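Local coordinates for protein alpha-L-arabinosidase (Xanthomonas axonopodis pv. citri, PDB 6D25) that is a family GH51 arabinofuranosidase that probably removes L-arabinofuranose side groups from arabinoxylans, including those on internally di-substituted units, at residues M265-I270 / L296-L301; L412-P417 / P427-S432. All coordinates share one frame; numbering follows the deposited sequence.

Contact 1. Residues M265-I270 / L296-L301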
ATOM      1  N   MET A 265      13.776  -9.293  16.336  1.00 19.99           N
ATOM      2  CA  MET A 265      14.047  -8.224  17.272  1.00 20.88           C
ATOM      3  C   MET A 265      15.473  -7.719  17.023  1.00 19.83           C
ATOM      4  O   MET A 265      16.297  -8.456  16.535  1.00 19.38           O
ATOM      5  CB  MET A 265      13.886  -8.676  18.720  1.00 22.75           C
ATOM      6  CG  MET A 265      14.848  -9.706  19.198  1.00 23.99           C
ATOM      7  SD  MET A 265      14.816  -9.820  21.067  1.00 29.54           S
ATOM      8  CE  MET A 265      15.858  -8.429  21.498  1.00 28.50           C
ATOM      9  N   HIS A 266      15.707  -6.462  17.338  1.00 19.95           N
ATOM     10  CA  HIS A 266      16.977  -5.785  17.072  1.00 20.45           C
ATOM     11  C   HIS A 266      17.425  -5.108  18.367  1.00 18.30           C
ATOM     12  O   HIS A 266      16.607  -4.405  18.977  1.00 16.36           O
ATOM     13  CB  HIS A 266      16.843  -4.709  15.986  1.00 22.79           C
ATOM     14  CG  HIS A 266      16.469  -5.253  14.653  1.00 26.61           C
ATOM     15  ND1 HIS A 266      16.111  -4.469  13.600  1.00 31.04           N
ATOM     16  CD2 HIS A 266      16.495  -6.501  14.157  1.00 31.11           C
ATOM     17  CE1 HIS A 266      15.894  -5.202  12.537  1.00 31.19           C
ATOM     18  NE2 HIS A 266      16.110  -6.450  12.848  1.00 30.79           N
ATOM     19  N   TYR A 267      18.705  -5.316  18.753  1.00 17.24           N
ATOM     20  CA  TYR A 267      19.279  -4.557  19.858  1.00 17.07           C
ATOM     21  C   TYR A 267      20.788  -4.416  19.666  1.00 16.79           C
ATOM     22  O   TYR A 267      21.522  -5.407  19.721  1.00 16.59           O
ATOM     23  CB  TYR A 267      19.028  -5.236  21.206  1.00 17.68           C
ATOM     24  CG  TYR A 267      19.673  -4.508  22.365  1.00 17.71           C
ATOM     25  CD1 TYR A 267      19.269  -3.226  22.703  1.00 17.58           C
ATOM     26  CD2 TYR A 267      20.721  -5.069  23.084  1.00 17.47           C
ATOM     27  CE1 TYR A 267      19.879  -2.507  23.712  1.00 18.07           C
ATOM     28  CE2 TYR A 267      21.344  -4.361  24.095  1.00 17.73           C
ATOM     29  CZ  TYR A 267      20.927  -3.081  24.424  1.00 18.40           C
ATOM     30  OH  TYR A 267      21.571  -2.381  25.423  1.00 19.02           O
ATOM     31  N   TYR A 268      21.231  -3.182  19.476  1.00 16.71           N
ATOM     32  CA  TYR A 268      22.635  -2.835  19.382  1.00 16.74           C
ATOM     33  C   TYR A 268      23.160  -2.398  20.740  1.00 17.17           C
ATOM     34  O   TYR A 268      22.473  -1.752  21.538  1.00 16.53           O
ATOM     35  CB  TYR A 268      22.852  -1.693  18.392  1.00 17.05           C
ATOM     36  CG  TYR A 268      22.662  -2.099  16.962  1.00 17.08           C
ATOM     37  CD1 TYR A 268      23.663  -2.764  16.280  1.00 16.88           C
ATOM     38  CD2 TYR A 268      21.469  -1.870  16.302  1.00 17.61           C
ATOM     39  CE1 TYR A 268      23.489  -3.168  14.966  1.00 17.11           C
ATOM     40  CE2 TYR A 268      21.281  -2.299  14.993  1.00 17.30           C
ATOM     41  CZ  TYR A 268      22.299  -2.936  14.312  1.00 17.40           C
ATOM     42  OH  TYR A 268      22.125  -3.365  13.011  1.00 17.72           O
ATOM     43  N   THR A 269      24.434  -2.732  20.941  1.00 17.46           N
ATOM     44  CA  THR A 269      25.163  -2.323  22.106  1.00 17.73           C
ATOM     45  C   THR A 269      25.889  -1.017  21.758  1.00 17.92           C
ATOM     46  O   THR A 269      26.859  -1.036  20.977  1.00 17.65           O
ATOM     47  CB  THR A 269      26.121  -3.441  22.539  1.00 17.53           C
ATOM     48  OG1 THR A 269      25.362  -4.613  22.876  1.00 16.76           O
ATOM     49  CG2 THR A 269      26.996  -3.044  23.699  1.00 18.06           C
ATOM     50  N   ILE A 270      25.406   0.097  22.308  1.00 19.00           N
ATOM     51  CA  ILE A 270      25.898   1.394  21.879  1.00 19.58           C
ATOM     52  C   ILE A 270      26.353   2.159  23.124  1.00 21.23           C
ATOM     53  O   ILE A 270      25.576   2.914  23.717  1.00 20.79           O
ATOM     54  CB  ILE A 270      24.834   2.184  21.083  1.00 20.08           C
ATOM     55  CG1 ILE A 270      24.191   1.334  19.994  1.00 19.94           C
ATOM     56  CG2 ILE A 270      25.427   3.471  20.538  1.00 20.33           C
ATOM     57  CD1 ILE A 270      23.203   2.089  19.119  1.00 20.89           C
ATOM     58  N   LEU A 296      24.520  -6.635  28.194  1.00 17.98           N
ATOM     59  CA  LEU A 296      23.811  -7.601  29.028  1.00 18.87           C
ATOM     60  C   LEU A 296      22.293  -7.330  29.087  1.00 18.47           C
ATOM     61  O   LEU A 296      21.519  -8.221  29.465  1.00 18.67           O
ATOM     62  CB  LEU A 296      24.420  -7.595  30.431  1.00 19.66           C
ATOM     63  CG  LEU A 296      25.746  -8.360  30.546  1.00 19.92           C
ATOM     64  CD1 LEU A 296      26.389  -8.083  31.899  1.00 20.57           C
ATOM     65  CD2 LEU A 296      25.522  -9.833  30.405  1.00 19.85           C
ATOM     66  N   VAL A 297      21.891  -6.153  28.678  1.00 18.18           N
ATOM     67  CA  VAL A 297      20.480  -5.793  28.639  1.00 19.01           C
ATOM     68  C   VAL A 297      19.716  -6.763  27.687  1.00 18.32           C
ATOM     69  O   VAL A 297      18.511  -6.993  27.847  1.00 17.79           O
ATOM     70  CB  VAL A 297      20.329  -4.316  28.227  1.00 19.71           C
ATOM     71  CG1 VAL A 297      18.880  -3.946  27.933  1.00 20.53           C
ATOM     72  CG2 VAL A 297      20.900  -3.360  29.257  1.00 20.21           C
ATOM     73  N   MET A 298      20.423  -7.347  26.725  1.00 17.69           N
ATOM     74  CA  MET A 298      19.830  -8.372  25.836  1.00 17.88           C
ATOM     75  C   MET A 298      19.023  -9.415  26.630  1.00 18.08           C
ATOM     76  O   MET A 298      17.973  -9.860  26.162  1.00 16.67           O
ATOM     77  CB  MET A 298      20.917  -9.063  25.018  1.00 17.80           C
ATOM     78  CG  MET A 298      20.406 -10.117  24.054  1.00 18.66           C
ATOM     79  SD  MET A 298      19.450  -9.470  22.677  1.00 18.25           S
ATOM     80  CE  MET A 298      20.728  -8.852  21.587  1.00 18.08           C
ATOM     81  N   ASP A 299      19.503  -9.825  27.813  1.00 18.73           N
ATOM     82  CA  ASP A 299      18.808 -10.854  28.554  1.00 20.05           C
ATOM     83  C   ASP A 299      17.413 -10.368  28.998  1.00 20.04           C
ATOM     84  O   ASP A 299      16.438 -11.088  28.859  1.00 19.88           O
ATOM     85  CB  ASP A 299      19.599 -11.347  29.764  1.00 22.62           C
ATOM     86  CG  ASP A 299      18.893 -12.530  30.416  1.00 25.34           C
ATOM     87  OD1 ASP A 299      18.800 -13.578  29.809  1.00 27.44           O
ATOM     88  OD2 ASP A 299      18.371 -12.357  31.489  1.00 31.19           O
ATOM     89  N   GLU A 300      17.330  -9.143  29.530  1.00 19.89           N
ATOM     90  CA  GLU A 300      16.057  -8.560  29.950  1.00 20.67           C
ATOM     91  C   GLU A 300      15.108  -8.420  28.749  1.00 19.58           C
ATOM     92  O   GLU A 300      13.922  -8.734  28.847  1.00 19.12           O
ATOM     93  CB  GLU A 300      16.304  -7.197  30.610  1.00 22.99           C
ATOM     94  CG  GLU A 300      15.037  -6.461  30.950  1.00 26.83           C
ATOM     95  CD  GLU A 300      15.233  -5.054  31.502  1.00 30.66           C
ATOM     96  OE1 GLU A 300      16.398  -4.687  31.835  1.00 31.64           O
ATOM     97  OE2 GLU A 300      14.198  -4.347  31.597  1.00 33.10           O
ATOM     98  N   LEU A 301      15.620  -7.915  27.622  1.00 18.43           N
ATOM     99  CA  LEU A 301      14.794  -7.741  26.413  1.00 18.05           C
ATOM    100  C   LEU A 301      14.241  -9.091  25.954  1.00 17.75           C
ATOM    101  O   LEU A 301      13.027  -9.204  25.686  1.00 17.34           O
ATOM    102  CB  LEU A 301      15.626  -7.114  25.297  1.00 17.90           C
ATOM    103  CG  LEU A 301      16.154  -5.704  25.560  1.00 18.30           C
ATOM    104  CD1 LEU A 301      17.002  -5.263  24.382  1.00 18.20           C
ATOM    105  CD2 LEU A 301      15.041  -4.694  25.829  1.00 18.70           C
TER

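Contact 2. Residues L412-P417 / P427-S432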
ATOM      1  N   LEU A 412      23.781 -24.143  33.828  1.00 23.92           N
ATOM      2  CA  LEU A 412      24.989 -23.723  34.560  1.00 24.50           C
ATOM      3  C   LEU A 412      24.583 -22.554  35.457  1.00 26.09           C
ATOM      4  O   LEU A 412      24.231 -21.513  34.946  1.00 24.76           O
ATOM      5  CB  LEU A 412      26.107 -23.329  33.591  1.00 24.12           C
ATOM      6  CG  LEU A 412      27.375 -22.777  34.274  1.00 25.12           C
ATOM      7  CD1 LEU A 412      28.129 -23.849  35.059  1.00 25.75           C
ATOM      8  CD2 LEU A 412      28.340 -22.216  33.245  1.00 24.89           C
ATOM      9  N   GLN A 413      24.605 -22.741  36.762  1.00 28.02           N
ATOM     10  CA  GLN A 413      24.273 -21.677  37.720  1.00 30.98           C
ATOM     11  C   GLN A 413      25.571 -21.167  38.345  1.00 28.75           C
ATOM     12  O   GLN A 413      26.326 -21.980  38.843  1.00 28.35           O
ATOM     13  CB  GLN A 413      23.359 -22.220  38.834  1.00 37.48           C
ATOM     14  CG  GLN A 413      22.490 -21.128  39.472  1.00 45.14           C
ATOM     15  CD  GLN A 413      22.200 -21.269  40.959  1.00 53.98           C
ATOM     16  OE1 GLN A 413      22.045 -22.369  41.505  1.00 61.18           O
ATOM     17  NE2 GLN A 413      22.125 -20.129  41.638  1.00 59.32           N
ATOM     18  N   LEU A 414      25.861 -19.884  38.254  1.00 26.84           N
ATOM     19  CA  LEU A 414      27.089 -19.319  38.862  1.00 26.92           C
ATOM     20  C   LEU A 414      26.682 -18.403  40.008  1.00 27.76           C
ATOM     21  O   LEU A 414      25.811 -17.595  39.821  1.00 27.77           O
ATOM     22  CB  LEU A 414      27.895 -18.532  37.825  1.00 25.91           C
ATOM     23  CG  LEU A 414      28.420 -19.329  36.641  1.00 25.61           C
ATOM     24  CD1 LEU A 414      29.139 -18.447  35.684  1.00 26.16           C
ATOM     25  CD2 LEU A 414      29.348 -20.426  37.102  1.00 26.05           C
ATOM     26  N   GLN A 415      27.359 -18.508  41.125  1.00 28.55           N
ATOM     27  CA  GLN A 415      27.247 -17.548  42.212  1.00 30.93           C
ATOM     28  C   GLN A 415      28.500 -16.669  42.188  1.00 29.12           C
ATOM     29  O   GLN A 415      29.573 -17.119  42.516  1.00 28.65           O
ATOM     30  CB  GLN A 415      27.055 -18.244  43.559  1.00 34.48           C
ATOM     31  CG  GLN A 415      25.619 -18.752  43.681  1.00 39.65           C
ATOM     32  CD  GLN A 415      25.518 -20.252  43.571  1.00 45.23           C
ATOM     33  OE1 GLN A 415      26.150 -20.950  44.363  1.00 51.48           O
ATOM     34  NE2 GLN A 415      24.715 -20.757  42.626  1.00 48.46           N
ATOM     35  N   THR A 416      28.317 -15.467  41.687  1.00 28.42           N
ATOM     36  CA  THR A 416      29.402 -14.563  41.334  1.00 28.31           C
ATOM     37  C   THR A 416      29.169 -13.255  42.090  1.00 28.11           C
ATOM     38  O   THR A 416      28.036 -12.797  42.171  1.00 28.91           O
ATOM     39  CB  THR A 416      29.502 -14.330  39.812  1.00 26.94           C
ATOM     40  OG1 THR A 416      30.562 -13.411  39.588  1.00 27.20           O
ATOM     41  CG2 THR A 416      28.254 -13.787  39.161  1.00 27.10           C
ATOM     42  N   PRO A 417      30.241 -12.638  42.582  1.00 27.67           N
ATOM     43  CA  PRO A 417      30.142 -11.260  43.021  1.00 27.83           C
ATOM     44  C   PRO A 417      29.942 -10.350  41.799  1.00 26.74           C
ATOM     45  O   PRO A 417      30.139 -10.788  40.641  1.00 24.07           O
ATOM     46  CB  PRO A 417      31.469 -10.896  43.706  1.00 28.75           C
ATOM     47  CG  PRO A 417      32.309 -12.144  43.631  1.00 29.69           C
ATOM     48  CD  PRO A 417      31.623 -13.115  42.692  1.00 28.63           C
ATOM     49  N   PRO A 427      27.917  -8.712  36.505  1.00 22.74           N
ATOM     50  CA  PRO A 427      28.480  -9.937  37.086  1.00 22.86           C
ATOM     51  C   PRO A 427      29.984 -10.035  36.779  1.00 22.35           C
ATOM     52  O   PRO A 427      30.385  -9.757  35.659  1.00 21.10           O
ATOM     53  CB  PRO A 427      27.681 -11.101  36.451  1.00 22.98           C
ATOM     54  CG  PRO A 427      27.037 -10.486  35.229  1.00 22.76           C
ATOM     55  CD  PRO A 427      26.788  -9.041  35.603  1.00 22.89           C
ATOM     56  N   ALA A 428      30.792 -10.419  37.777  1.00 21.88           N
ATOM     57  CA  ALA A 428      32.207 -10.579  37.573  1.00 21.56           C
ATOM     58  C   ALA A 428      32.474 -11.683  36.524  1.00 21.04           C
ATOM     59  O   ALA A 428      33.348 -11.533  35.679  1.00 19.88           O
ATOM     60  CB  ALA A 428      32.889 -10.890  38.870  1.00 21.90           C
ATOM     61  N   VAL A 429      31.731 -12.787  36.621  1.00 21.38           N
ATOM     62  CA  VAL A 429      31.893 -13.910  35.704  1.00 20.78           C
ATOM     63  C   VAL A 429      30.520 -14.329  35.197  1.00 20.98           C
ATOM     64  O   VAL A 429      29.516 -14.316  35.930  1.00 20.81           O
ATOM     65  CB  VAL A 429      32.613 -15.090  36.385  1.00 21.50           C
ATOM     66  CG1 VAL A 429      32.676 -16.338  35.504  1.00 20.82           C
ATOM     67  CG2 VAL A 429      34.030 -14.696  36.828  1.00 21.87           C
ATOM     68  N   HIS A 430      30.512 -14.676  33.921  1.00 20.81           N
ATOM     69  CA  HIS A 430      29.324 -15.104  33.217  1.00 21.23           C
ATOM     70  C   HIS A 430      29.690 -16.348  32.406  1.00 20.47           C
ATOM     71  O   HIS A 430      30.841 -16.500  32.007  1.00 20.72           O
ATOM     72  CB  HIS A 430      28.880 -13.968  32.277  1.00 21.40           C
ATOM     73  CG  HIS A 430      27.476 -14.045  31.801  1.00 22.24           C
ATOM     74  ND1 HIS A 430      27.106 -14.802  30.691  1.00 22.17           N
ATOM     75  CD2 HIS A 430      26.362 -13.411  32.227  1.00 23.23           C
ATOM     76  CE1 HIS A 430      25.814 -14.628  30.472  1.00 23.41           C
ATOM     77  NE2 HIS A 430      25.321 -13.796  31.399  1.00 24.63           N
ATOM     78  N   GLY A 431      28.727 -17.241  32.167  1.00 19.63           N
ATOM     79  CA  GLY A 431      29.088 -18.463  31.428  1.00 19.77           C
ATOM     80  C   GLY A 431      27.873 -19.215  30.927  1.00 19.92           C
ATOM     81  O   GLY A 431      26.748 -18.771  31.138  1.00 19.79           O
ATOM     82  N   SER A 432      28.122 -20.325  30.246  1.00 19.31           N
ATOM     83  CA  SER A 432      27.077 -21.191  29.769  1.00 19.46           C
ATOM     84  C   SER A 432      27.719 -22.553  29.488  1.00 19.51           C
ATOM     85  O   SER A 432      28.944 -22.685  29.520  1.00 18.55           O
ATOM     86  CB  SER A 432      26.413 -20.618  28.515  1.00 18.91           C
ATOM     87  OG  SER A 432      27.355 -20.535  27.452  1.00 18.64           O
TER

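Contact 1. Residues M265-I270 / L296-L301
Leu301 lays its CD1 methyl over one face of the Tyr267 ring, a CH-pi contact with CD1 3.7 Å from the ring centroid. The methyl is offset toward the rim, on the side of the CB attachment, and comes to 3.4 Å from Tyr267 CG, the closest touch here. The phenol lies across the line of the leucine at about a right angle. Tyr267 reaches the helix because CG stands anti to the backbone N (chi1 177°), which carries the ring out from the strand.

Two methionines pack where the Met265 end of the strand meets Met298 and Leu301. Met298 starts out along the flank of its helix, then bends at chi2 and chi3, which brings CE back to the edge of the Tyr267 ring, near its plane and 4.0 Å from Tyr267 CB. Its sulfur meets the second methionine: Met265 CE lies 3.9 Å from Met298 SD and 4.0 Å from Leu301 CB.

Strand 262-269 is the sixth of eight parallel strands in the (beta/alpha)8 barrel of GH51 enzymes, and helix 285-312 is the outer helix that leads on to strand 319-325. The short axes run nearly antiparallel, at 157°, with a closest approach of 9.3 Å. On the opposite side of the strand His266 and Tyr268 turn away from the helix; Tyr268 OH bonds to Glu324.

The remaining touch is at the phenol end, where Val297 CB sits 3.6 Å from Tyr267 OH and approaches the ring obliquely. No hydrogen bond joins the segments, but Tyr267 OH is bonded to Arg294 O, earlier in the same helix, which probably limits how far the phenol can swing.

Contact 2. Residues L412-P417 / P427-S432
Pro427 meets Thr416 through apolar atoms, CB of the proline ring against Thr416 CG2 at 3.9 Å, with the two side chains crossing at a slant. The pair sits where the arms of a beta hairpin, strands 407-421 and 424-435, draw apart within the C-terminal beta domain. From here the first arm bonds to strand 29-36 and the second to strand 441-447. The axes of the two short strands are antiparallel, at 171°, and 7.1 Å apart at their closest; side chains of the first arm meet the backbone of the second.

Ala428 has helical backbone angles and interrupts the strand here; its N donates to Pro417 O at 3.0 Å, nearly straight at 164° and in the carbonyl plane. Its CB packs against Pro417 O and Thr416 OG1.

Val429 supplies the second bond: its N reaches Thr416 OG1 at 3.2 Å, somewhat bent at 147°. The threonine hydroxyl gets there by standing opposite its own backbone N about the CA-CB bond, and it donates a hydrogen bond to Pro417 O, 2.9 Å from OG1, in the carbonyl plane on a lone pair. The hydroxyl is thus gripped as both acceptor and donor, and Pro417 O takes two hydrogens. Val429 CG1 also touches Leu414 CD1 at 4.1 Å.

His430 turns away, toward helix 346-361, where ND1 bonds to Asp357. Gly431 offers bare backbone instead: Leu414 CD1 rests 3.7 Å from Gly431 N. Ser432 likewise faces away, its OG bonded to Tyr404 and Asp357, and only its main chain meets the first arm, with Leu412 CD2 lying 3.6 Å from Ser432 N.

The two contacts belong to different domains that meet in part through Leu296. Contact 1 is buried between a barrel strand and the helix that follows it, about 13 Å from the centre of the chain to the centre of the contact; contact 2, at about 23 Å, is partly buried within the C-terminal beta domain. They hold no element in common, but the helix of contact 1 presents Leu296 on its outer side to the second arm of contact 2: Leu296 CD1 packs on Pro427 CD at 3.8 Å, and the His430 ring lies beside CD2. Chemistry follows place: ring, thioether and methyl in the barrel wall, against backbone and hydroxyl bonds plus leucines over bare main chain in the hairpin.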